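PDB 3LQW: deoxyuridine 5'-triphosphate nucleotidohydrolase from Entamoeba histolytica, which probably hydrolyses dUTP to dUMP and diphosphate with magnesium as cofactor, supplying the thymidine nucleotide precursor and keeping uracil out of DNA. Local coordinates for residues 56-70 / 108-122. Sequence-based numbering, arbitrary orientation.
With EDO (1,2-ethanediol), chain B.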
ATOM      1  N   PHE A  56      -3.636 -19.245  14.723  1.00 14.64           N
ATOM      2  CA  PHE A  56      -2.799 -19.606  13.583  1.00 14.68           C
ATOM      3  C   PHE A  56      -1.343 -19.452  13.976  1.00 13.25           C
ATOM      4  O   PHE A  56      -1.021 -18.767  14.937  1.00 14.01           O
ATOM      5  CB  PHE A  56      -3.130 -18.773  12.323  1.00 15.00           C
ATOM      6  CG  PHE A  56      -2.915 -17.304  12.483  1.00 13.00           C
ATOM      7  CD1 PHE A  56      -3.913 -16.487  12.993  1.00 13.26           C
ATOM      8  CD2 PHE A  56      -1.703 -16.721  12.113  1.00 13.28           C
ATOM      9  CE1 PHE A  56      -3.726 -15.146  13.163  1.00 14.17           C
ATOM     10  CE2 PHE A  56      -1.503 -15.399  12.293  1.00 13.60           C
ATOM     11  CZ  PHE A  56      -2.498 -14.593  12.776  1.00 14.13           C
ATOM     12  N   ILE A  57      -0.495 -20.132  13.212  1.00 12.79           N
ATOM     13  CA  ILE A  57       0.950 -20.073  13.402  1.00 13.32           C
ATOM     14  C   ILE A  57       1.589 -19.784  12.052  1.00 13.42           C
ATOM     15  O   ILE A  57       1.225 -20.367  11.037  1.00 16.23           O
ATOM     16  CB  ILE A  57       1.502 -21.416  14.001  1.00 16.25           C
ATOM     17  CG1 ILE A  57       0.860 -21.667  15.366  1.00 19.96           C
ATOM     18  CG2 ILE A  57       2.982 -21.397  14.164  1.00 19.06           C
ATOM     19  CD1 ILE A  57       1.130 -23.079  15.991  1.00 25.37           C
ATOM     20  N   ILE A  58       2.512 -18.847  12.019  1.00 10.83           N
ATOM     21  CA  ILE A  58       3.282 -18.547  10.806  1.00 10.17           C
ATOM     22  C   ILE A  58       4.749 -18.836  11.077  1.00 10.00           C
ATOM     23  O   ILE A  58       5.363 -18.228  11.952  1.00 10.08           O
ATOM     24  CB  ILE A  58       3.162 -17.098  10.315  1.00  9.49           C
ATOM     25  CG1 ILE A  58       1.733 -16.560  10.465  1.00 11.19           C
ATOM     26  CG2 ILE A  58       3.653 -17.040   8.841  1.00 10.97           C
ATOM     27  CD1 ILE A  58       1.581 -15.151   9.920  1.00 14.33           C
ATOM     28  N   GLN A  59       5.299 -19.783  10.328  1.00  9.91           N
ATOM     29  CA  GLN A  59       6.710 -20.102  10.451  1.00 10.44           C
ATOM     30  C   GLN A  59       7.603 -18.943   9.974  1.00  9.71           C
ATOM     31  O   GLN A  59       7.152 -18.104   9.191  1.00  9.33           O
ATOM     32  CB  GLN A  59       7.032 -21.401   9.724  1.00 11.51           C
ATOM     33  CG  GLN A  59       6.275 -22.594  10.201  1.00 13.70           C
ATOM     34  CD  GLN A  59       6.626 -22.986  11.562  1.00 15.50           C
ATOM     35  OE1 GLN A  59       7.796 -22.911  11.943  1.00 18.11           O
ATOM     36  NE2 GLN A  59       5.642 -23.459  12.322  1.00 18.87           N
ATOM     37  N   PRO A  60       8.873 -18.914  10.426  1.00  9.95           N
ATOM     38  CA  PRO A  60       9.775 -17.861   9.985  1.00  9.91           C
ATOM     39  C   PRO A  60       9.875 -17.792   8.461  1.00  8.40           C
ATOM     40  O   PRO A  60      10.039 -18.827   7.812  1.00  9.19           O
ATOM     41  CB  PRO A  60      11.130 -18.277  10.610  1.00 12.37           C
ATOM     42  CG  PRO A  60      10.848 -19.346  11.553  1.00 14.98           C
ATOM     43  CD  PRO A  60       9.497 -19.870  11.359  1.00 11.94           C
ATOM     44  N   HIS A  61       9.778 -16.598   7.910  1.00  8.59           N
ATOM     45  CA  HIS A  61       9.936 -16.366   6.483  1.00  8.76           C
ATOM     46  C   HIS A  61       8.921 -17.100   5.652  1.00  8.77           C
ATOM     47  O   HIS A  61       9.149 -17.317   4.468  1.00 12.46           O
ATOM     48  CB  HIS A  61      11.392 -16.617   6.037  1.00  9.47           C
ATOM     49  CG  HIS A  61      12.366 -15.707   6.741  1.00  9.27           C
ATOM     50  ND1 HIS A  61      12.422 -14.348   6.491  1.00  9.76           N
ATOM     51  CD2 HIS A  61      13.241 -15.929   7.767  1.00 11.36           C
ATOM     52  CE1 HIS A  61      13.296 -13.786   7.307  1.00 11.34           C
ATOM     53  NE2 HIS A  61      13.803 -14.717   8.081  1.00 12.93           N
ATOM     54  N   GLU A  62       7.742 -17.351   6.206  1.00  8.15           N
ATOM     55  CA  GLU A  62       6.595 -17.937   5.508  1.00  8.62           C
ATOM     56  C   GLU A  62       5.402 -17.011   5.620  1.00  7.61           C
ATOM     57  O   GLU A  62       5.523 -15.889   6.110  1.00  9.32           O
ATOM     58  CB  GLU A  62       6.287 -19.333   6.067  1.00  8.96           C
ATOM     59  CG  GLU A  62       7.416 -20.318   5.799  1.00 10.82           C
ATOM     60  CD  GLU A  62       7.075 -21.783   6.062  1.00 11.80           C
ATOM     61  OE1 GLU A  62       5.924 -22.094   6.418  1.00 13.35           O
ATOM     62  OE2 GLU A  62       7.989 -22.595   5.948  1.00 13.27           O
ATOM     63  N   ARG A  63       4.239 -17.449   5.197  1.00  8.46           N
ATOM     64  CA  ARG A  63       3.055 -16.606   5.115  1.00  7.89           C
ATOM     65  C   ARG A  63       1.844 -17.428   5.520  1.00  8.61           C
ATOM     66  O   ARG A  63       1.896 -18.672   5.493  1.00  9.64           O
ATOM     67  CB  ARG A  63       2.844 -16.063   3.691  1.00  8.62           C
ATOM     68  CG  ARG A  63       2.444 -17.079   2.665  1.00  8.86           C
ATOM     69  CD  ARG A  63       2.588 -16.542   1.256  1.00 10.65           C
ATOM     70  NE  ARG A  63       2.075 -17.492   0.253  1.00 12.10           N
ATOM     71  CZ  ARG A  63       2.718 -18.548  -0.191  1.00 13.09           C
ATOM     72  NH1 ARG A  63       3.951 -18.789   0.174  1.00 15.65           N
ATOM     73  NH2 ARG A  63       2.112 -19.365  -1.055  1.00 15.46           N
ATOM     74  N   PHE A  64       0.729 -16.771   5.811  1.00  8.82           N
ATOM     75  CA  PHE A  64      -0.491 -17.457   6.205  1.00  9.66           C
ATOM     76  C   PHE A  64      -1.686 -16.583   5.837  1.00 10.44           C
ATOM     77  O   PHE A  64      -1.662 -15.379   6.043  1.00 10.18           O
ATOM     78  CB  PHE A  64      -0.502 -17.733   7.719  1.00 11.95           C
ATOM     79  CG  PHE A  64      -1.631 -18.639   8.165  1.00 14.64           C
ATOM     80  CD1 PHE A  64      -2.847 -18.133   8.604  1.00 16.22           C
ATOM     81  CD2 PHE A  64      -1.482 -19.997   8.140  1.00 20.86           C
ATOM     82  CE1 PHE A  64      -3.905 -18.981   8.978  1.00 19.73           C
ATOM     83  CE2 PHE A  64      -2.536 -20.829   8.557  1.00 24.58           C
ATOM     84  CZ  PHE A  64      -3.719 -20.295   8.946  1.00 24.21           C
ATOM     85  N   LEU A  65      -2.721 -17.215   5.289  1.00 11.22           N
ATOM     86  CA  LEU A  65      -3.962 -16.535   4.932  1.00 11.17           C
ATOM     87  C   LEU A  65      -4.935 -16.597   6.116  1.00 11.64           C
ATOM     88  O   LEU A  65      -5.448 -17.666   6.458  1.00 13.31           O
ATOM     89  CB  LEU A  65      -4.588 -17.237   3.722  1.00 12.23           C
ATOM     90  CG  LEU A  65      -5.860 -16.557   3.196  1.00 13.43           C
ATOM     91  CD1 LEU A  65      -5.571 -15.200   2.591  1.00 15.70           C
ATOM     92  CD2 LEU A  65      -6.634 -17.441   2.203  1.00 16.52           C
ATOM     93  N   VAL A  66      -5.131 -15.466   6.753  1.00 11.47           N
ATOM     94  CA  VAL A  66      -5.939 -15.358   7.982  1.00 12.91           C
ATOM     95  C   VAL A  66      -7.396 -14.965   7.660  1.00 13.73           C
ATOM     96  O   VAL A  66      -7.649 -13.990   6.980  1.00 15.32           O
ATOM     97  CB  VAL A  66      -5.345 -14.341   8.989  1.00 14.30           C
ATOM     98  CG1 VAL A  66      -6.147 -14.403  10.346  1.00 17.90           C
ATOM     99  CG2 VAL A  66      -3.858 -14.613   9.240  1.00 15.05           C
ATOM    100  N   SER A  67      -8.317 -15.757   8.189  1.00 14.07           N
ATOM    101  CA  SER A  67      -9.752 -15.497   8.013  0.70 14.69           C
ATOM    102  C   SER A  67     -10.256 -14.538   9.100  1.00 14.31           C
ATOM    103  O   SER A  67      -9.927 -14.670  10.256  1.00 15.76           O
ATOM    104  CB  SER A  67     -10.515 -16.814   8.040  0.70 15.97           C
ATOM    105  OG  SER A  67     -10.224 -17.635   6.913  0.70 19.50           O
ATOM    106  N   THR A  68     -11.034 -13.538   8.669  1.00 14.22           N
ATOM    107  CA  THR A  68     -11.637 -12.572   9.598  1.00 14.72           C
ATOM    108  C   THR A  68     -13.057 -12.977  10.036  1.00 15.12           C
ATOM    109  O   THR A  68     -13.544 -12.453  11.054  1.00 17.90           O
ATOM    110  CB  THR A  68     -11.745 -11.205   8.974  1.00 14.93           C
ATOM    111  OG1 THR A  68     -12.667 -11.227   7.871  1.00 14.68           O
ATOM    112  CG2 THR A  68     -10.400 -10.663   8.553  1.00 16.28           C
ATOM    113  N   GLY A  69     -13.706 -13.852   9.290  1.00 14.56           N
ATOM    114  CA  GLY A  69     -15.076 -14.200   9.623  1.00 14.22           C
ATOM    115  C   GLY A  69     -16.129 -13.217   9.177  1.00 13.36           C
ATOM    116  O   GLY A  69     -17.297 -13.430   9.522  1.00 15.21           O
ATOM    117  N   VAL A  70     -15.779 -12.173   8.424  1.00 12.73           N
ATOM    118  CA  VAL A  70     -16.744 -11.200   7.915  1.00 12.37           C
ATOM    119  C   VAL A  70     -16.628 -10.984   6.421  1.00 12.42           C
ATOM    120  O   VAL A  70     -15.539 -11.169   5.850  1.00 12.87           O
ATOM    121  CB  VAL A  70     -16.643  -9.836   8.663  1.00 12.97           C
ATOM    122  CG1 VAL A  70     -16.751 -10.059  10.173  1.00 14.20           C
ATOM    123  CG2 VAL A  70     -15.378  -9.061   8.317  1.00 13.40           C
ATOM    124  N   GLU A 108     -15.607 -13.486   1.929  1.00 13.59           N
ATOM    125  CA  GLU A 108     -14.965 -13.226   3.221  1.00 13.37           C
ATOM    126  C   GLU A 108     -13.684 -12.431   3.036  1.00 12.57           C
ATOM    127  O   GLU A 108     -12.929 -12.659   2.082  1.00 14.08           O
ATOM    128  CB  GLU A 108     -14.626 -14.547   3.883  1.00 13.82           C
ATOM    129  CG  GLU A 108     -14.062 -14.416   5.290  1.00 14.99           C
ATOM    130  CD  GLU A 108     -13.904 -15.704   6.044  1.00 16.22           C
ATOM    131  OE1 GLU A 108     -14.170 -16.767   5.468  1.00 19.82           O
ATOM    132  OE2 GLU A 108     -13.454 -15.652   7.194  1.00 18.82           O
ATOM    133  N   ILE A 109     -13.442 -11.482   3.938  1.00 12.09           N
ATOM    134  CA  ILE A 109     -12.154 -10.805   3.955  0.50 12.50           C
ATOM    135  C   ILE A 109     -11.147 -11.746   4.593  1.00 11.91           C
ATOM    136  O   ILE A 109     -11.295 -12.207   5.728  1.00 12.36           O
ATOM    137  CB  ILE A 109     -12.218  -9.486   4.704  0.50 13.07           C
ATOM    138  CG1 ILE A 109     -13.389  -8.658   4.164  0.50 13.81           C
ATOM    139  CG2 ILE A 109     -10.845  -8.757   4.577  0.50 13.38           C
ATOM    140  CD1 ILE A 109     -13.258  -8.514   2.670  0.50 14.70           C
ATOM    141  N   LYS A 110     -10.095 -12.034   3.829  1.00 12.77           N
ATOM    142  CA  LYS A 110      -8.993 -12.865   4.295  1.00 13.64           C
ATOM    143  C   LYS A 110      -7.704 -12.092   3.992  1.00 15.86           C
ATOM    144  O   LYS A 110      -7.616 -11.448   2.954  1.00 18.80           O
ATOM    145  CB  LYS A 110      -8.982 -14.223   3.607  1.00 14.32           C
ATOM    146  CG  LYS A 110     -10.284 -15.011   3.810  1.00 15.81           C
ATOM    147  CD  LYS A 110     -10.120 -16.437   3.283  1.00 19.88           C
ATOM    148  CE  LYS A 110     -11.388 -17.180   3.358  1.00 22.57           C
ATOM    149  NZ  LYS A 110     -11.227 -18.518   2.703  1.00 27.83           N
ATOM    150  N   VAL A 111      -6.794 -12.110   4.971  1.00 14.73           N
ATOM    151  CA  VAL A 111      -5.595 -11.265   5.038  1.00 15.08           C
ATOM    152  C   VAL A 111      -4.366 -12.176   4.845  1.00 13.12           C
ATOM    153  O   VAL A 111      -4.212 -13.109   5.625  1.00 12.96           O
ATOM    154  CB  VAL A 111      -5.484 -10.531   6.521  1.00 14.55           C
ATOM    155  CG1 VAL A 111      -4.252  -9.686   6.602  1.00 17.89           C
ATOM    156  CG2 VAL A 111      -6.790  -9.704   6.822  1.00 18.16           C
ATOM    157  N   ILE A 112      -3.474 -11.873   3.888  1.00 11.84           N
ATOM    158  CA  ILE A 112      -2.231 -12.623   3.787  0.60 11.37           C
ATOM    159  C   ILE A 112      -1.146 -11.912   4.616  1.00  9.79           C
ATOM    160  O   ILE A 112      -0.792 -10.773   4.367  1.00 10.90           O
ATOM    161  CB  ILE A 112      -1.850 -12.864   2.324  0.60 12.93           C
ATOM    162  CG1 ILE A 112      -0.720 -13.885   2.213  0.60 14.10           C
ATOM    163  CG2 ILE A 112      -1.565 -11.561   1.600  0.60 15.54           C
ATOM    164  CD1 ILE A 112      -1.161 -15.312   2.401  0.60 14.71           C
ATOM    165  N   LEU A 113      -0.710 -12.596   5.659  1.00  8.77           N
ATOM    166  CA  LEU A 113       0.361 -12.133   6.539  0.60  8.40           C
ATOM    167  C   LEU A 113       1.670 -12.803   6.160  1.00  7.77           C
ATOM    168  O   LEU A 113       1.724 -14.027   6.062  1.00  9.58           O
ATOM    169  CB  LEU A 113       0.047 -12.426   8.025  0.60  8.56           C
ATOM    170  CG  LEU A 113      -1.193 -11.745   8.649  0.60  9.86           C
ATOM    171  CD1 LEU A 113      -1.279 -12.103  10.126  0.60 10.54           C
ATOM    172  CD2 LEU A 113      -1.160 -10.225   8.443  0.60 12.36           C
ATOM    173  N   PHE A 114       2.695 -12.006   5.936  1.00  7.05           N
ATOM    174  CA  PHE A 114       4.042 -12.476   5.695  1.00  6.65           C
ATOM    175  C   PHE A 114       4.821 -12.289   6.992  1.00  7.15           C
ATOM    176  O   PHE A 114       4.845 -11.183   7.549  1.00  8.28           O
ATOM    177  CB  PHE A 114       4.751 -11.667   4.603  1.00  7.06           C
ATOM    178  CG  PHE A 114       4.183 -11.834   3.221  1.00  7.64           C
ATOM    179  CD1 PHE A 114       4.627 -12.832   2.389  1.00  7.68           C
ATOM    180  CD2 PHE A 114       3.237 -10.943   2.716  1.00 11.13           C
ATOM    181  CE1 PHE A 114       4.120 -12.979   1.117  1.00  9.56           C
ATOM    182  CE2 PHE A 114       2.721 -11.118   1.436  1.00 12.87           C
ATOM    183  CZ  PHE A 114       3.178 -12.115   0.645  1.00 11.49           C
ATOM    184  N   ASN A 115       5.485 -13.338   7.453  1.00  7.20           N
ATOM    185  CA  ASN A 115       6.344 -13.277   8.633  1.00  7.05           C
ATOM    186  C   ASN A 115       7.793 -13.128   8.172  1.00  7.09           C
ATOM    187  O   ASN A 115       8.432 -14.117   7.813  1.00  9.17           O
ATOM    188  CB  ASN A 115       6.186 -14.553   9.469  1.00  7.82           C
ATOM    189  CG  ASN A 115       7.074 -14.604  10.682  1.00  7.82           C
ATOM    190  OD1 ASN A 115       7.817 -13.646  10.965  1.00  9.38           O
ATOM    191  ND2 ASN A 115       7.024 -15.718  11.389  1.00  9.00           N
ATOM    192  N   HIS A 116       8.297 -11.911   8.133  0.50  6.05           N
ATOM    193  CA  HIS A 116       9.649 -11.699   7.675  0.50  6.13           C
ATOM    194  C   HIS A 116      10.715 -11.795   8.780  0.50  6.85           C
ATOM    195  O   HIS A 116      11.858 -11.423   8.583  0.50  8.29           O
ATOM    196  CB  HIS A 116       9.726 -10.364   6.936  0.50  5.56           C
ATOM    197  CG  HIS A 116       8.954 -10.335   5.664  0.50  4.94           C
ATOM    198  ND1 HIS A 116       9.064 -11.336   4.722  0.50  4.18           N
ATOM    199  CD2 HIS A 116       8.090  -9.413   5.163  0.50  4.56           C
ATOM    200  CE1 HIS A 116       8.286 -11.022   3.695  0.50  4.08           C
ATOM    201  NE2 HIS A 116       7.681  -9.866   3.928  0.50  4.63           N
ATOM    202  N   SER A 117      10.350 -12.361   9.906  0.50  9.28           N
ATOM    203  CA  SER A 117      11.315 -12.628  10.961  0.50  9.54           C
ATOM    204  C   SER A 117      11.857 -14.054  10.990  0.50  9.36           C
ATOM    205  O   SER A 117      11.378 -14.948  10.281  0.50  9.74           O
ATOM    206  CB  SER A 117      10.664 -12.329  12.305  0.50  9.50           C
ATOM    207  OG  SER A 117       9.994 -13.473  12.798  0.50  8.67           O
ATOM    208  N   ASN A 118      12.841 -14.275  11.887  1.00 10.52           N
ATOM    209  CA  ASN A 118      13.372 -15.615  12.157  1.00 10.55           C
ATOM    210  C   ASN A 118      12.607 -16.397  13.209  1.00 11.43           C
ATOM    211  O   ASN A 118      13.007 -17.525  13.533  1.00 12.71           O
ATOM    212  CB  ASN A 118      14.847 -15.522  12.572  1.00 11.33           C
ATOM    213  CG  ASN A 118      15.730 -15.038  11.479  1.00 12.51           C
ATOM    214  OD1 ASN A 118      15.554 -15.437  10.319  1.00 14.65           O
ATOM    215  ND2 ASN A 118      16.731 -14.233  11.827  1.00 13.29           N
ATOM    216  N   GLU A 119      11.520 -15.843  13.740  1.00 10.49           N
ATOM    217  CA  GLU A 119      10.740 -16.478  14.800  1.00 11.65           C
ATOM    218  C   GLU A 119       9.358 -16.872  14.351  1.00 11.01           C
ATOM    219  O   GLU A 119       8.729 -16.161  13.578  1.00 12.29           O
ATOM    220  CB  GLU A 119      10.609 -15.563  15.999  1.00 13.75           C
ATOM    221  CG  GLU A 119      11.900 -15.404  16.767  1.00 16.38           C
ATOM    222  CD  GLU A 119      12.943 -14.656  16.003  1.00 16.31           C
ATOM    223  OE1 GLU A 119      12.694 -13.498  15.650  1.00 18.76           O
ATOM    224  OE2 GLU A 119      14.049 -15.209  15.771  1.00 16.31           O
ATOM    225  N   ILE A 120       8.839 -17.963  14.886  1.00 11.33           N
ATOM    226  CA  ILE A 120       7.437 -18.343  14.698  1.00 11.55           C
ATOM    227  C   ILE A 120       6.544 -17.230  15.241  1.00 11.33           C
ATOM    228  O   ILE A 120       6.807 -16.697  16.328  1.00 12.45           O
ATOM    229  CB  ILE A 120       7.114 -19.672  15.420  1.00 13.15           C
ATOM    230  CG1 ILE A 120       7.894 -20.819  14.812  1.00 15.50           C
ATOM    231  CG2 ILE A 120       5.624 -19.952  15.461  1.00 16.91           C
ATOM    232  CD1 ILE A 120       7.939 -22.077  15.696  1.00 19.99           C
ATOM    233  N   PHE A 121       5.498 -16.878  14.496  1.00 10.65           N
ATOM    234  CA  PHE A 121       4.495 -15.940  14.941  1.00 10.63           C
ATOM    235  C   PHE A 121       3.234 -16.710  15.340  1.00 11.59           C
ATOM    236  O   PHE A 121       2.680 -17.447  14.536  1.00 12.14           O
ATOM    237  CB  PHE A 121       4.141 -14.947  13.820  1.00 10.78           C
ATOM    238  CG  PHE A 121       3.099 -13.937  14.249  1.00 10.91           C
ATOM    239  CD1 PHE A 121       3.458 -12.874  15.074  1.00 12.64           C
ATOM    240  CD2 PHE A 121       1.788 -14.076  13.875  1.00 12.89           C
ATOM    241  CE1 PHE A 121       2.527 -11.942  15.474  1.00 13.85           C
ATOM    242  CE2 PHE A 121       0.841 -13.159  14.299  1.00 13.64           C
ATOM    243  CZ  PHE A 121       1.230 -12.079  15.086  1.00 13.68           C
ATOM    244  N   ASN A 122       2.786 -16.486  16.570  1.00 13.68           N
ATOM    245  CA  ASN A 122       1.564 -17.119  17.086  1.00 15.02           C
ATOM    246  C   ASN A 122       0.432 -16.110  17.125  1.00 16.06           C
ATOM    247  O   ASN A 122       0.455 -15.108  17.868  1.00 19.25           O
ATOM    248  CB  ASN A 122       1.829 -17.672  18.480  1.00 17.50           C
ATOM    249  CG  ASN A 122       2.864 -18.802  18.500  1.00 20.78           C
ATOM    250  OD1 ASN A 122       3.908 -18.666  19.132  1.00 30.88           O
ATOM    251  ND2 ASN A 122       2.595 -19.891  17.814  1.00 24.77           N
TER
HETATM  252  C1  EDO B 151      14.883 -11.206  13.909  1.00 22.72           C
HETATM  253  O1  EDO B 151      14.296 -12.490  13.853  1.00 21.08           O
HETATM  254  C2  EDO B 151      15.507 -10.944  12.547  1.00 21.86           C
HETATM  255  O2  EDO B 151      14.519 -11.071  11.517  1.00 22.42           O
HETATM  256  O   HOH W   1      11.243 -12.982   4.425  1.00 17.22           O
HETATM  257  O   HOH W   2     -12.533 -18.912   6.069  1.00 31.23           O
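Phe64 and Leu113 exchange backbone bonds, as do Val66 and Val111, pairing strand 63-68 antiparallel with strand 108-115; 56-58 pairs again with 121-122, where Ile58 and Phe121 exchange bonds. The pairing is offset by two residues between Ile58 and Arg63, where the type II beta turn Gln59-Glu62 faces the loop 116-120.

Polar side chains tie this turn and loop together. Asn115, its chi1 of 178° turning CG away from its own N, reaches across to Ile58 O: ND2 donates over 3.1 Å from well above the carbonyl plane, while Phe121 N takes the same oxygen in plane. ND2 also binds Glu119 O at 2.8 Å, and OD1 accepts from Ser117 N, an Asx turn, and from Ser117 OG. In the ring plane of His61, NE2 meets Asn118 OD1 at 2.9 Å; Ser117 O lies over a face, and a water bridges ND1 to His116 ND1.

At the far end Ile109 O receives both N and OG1 of Thr68, and the extended Glu108 brings OE2 to Gly69 N at 2.8 Å.

Among apolar contacts, Leu113 CD1 touches Phe56 CZ at 3.8 Å and Val66 CG2, which sits over the Phe56 ring; Ile58 CD1 meets Leu113 CB. This face belongs to the subunit interior. The Arg63, Leu65, Ile112 and Phe114 face packs on the second subunit, where Arg63 NH2 donates to Leu90 O, as befits the trimeric, all-beta dUTPase fold.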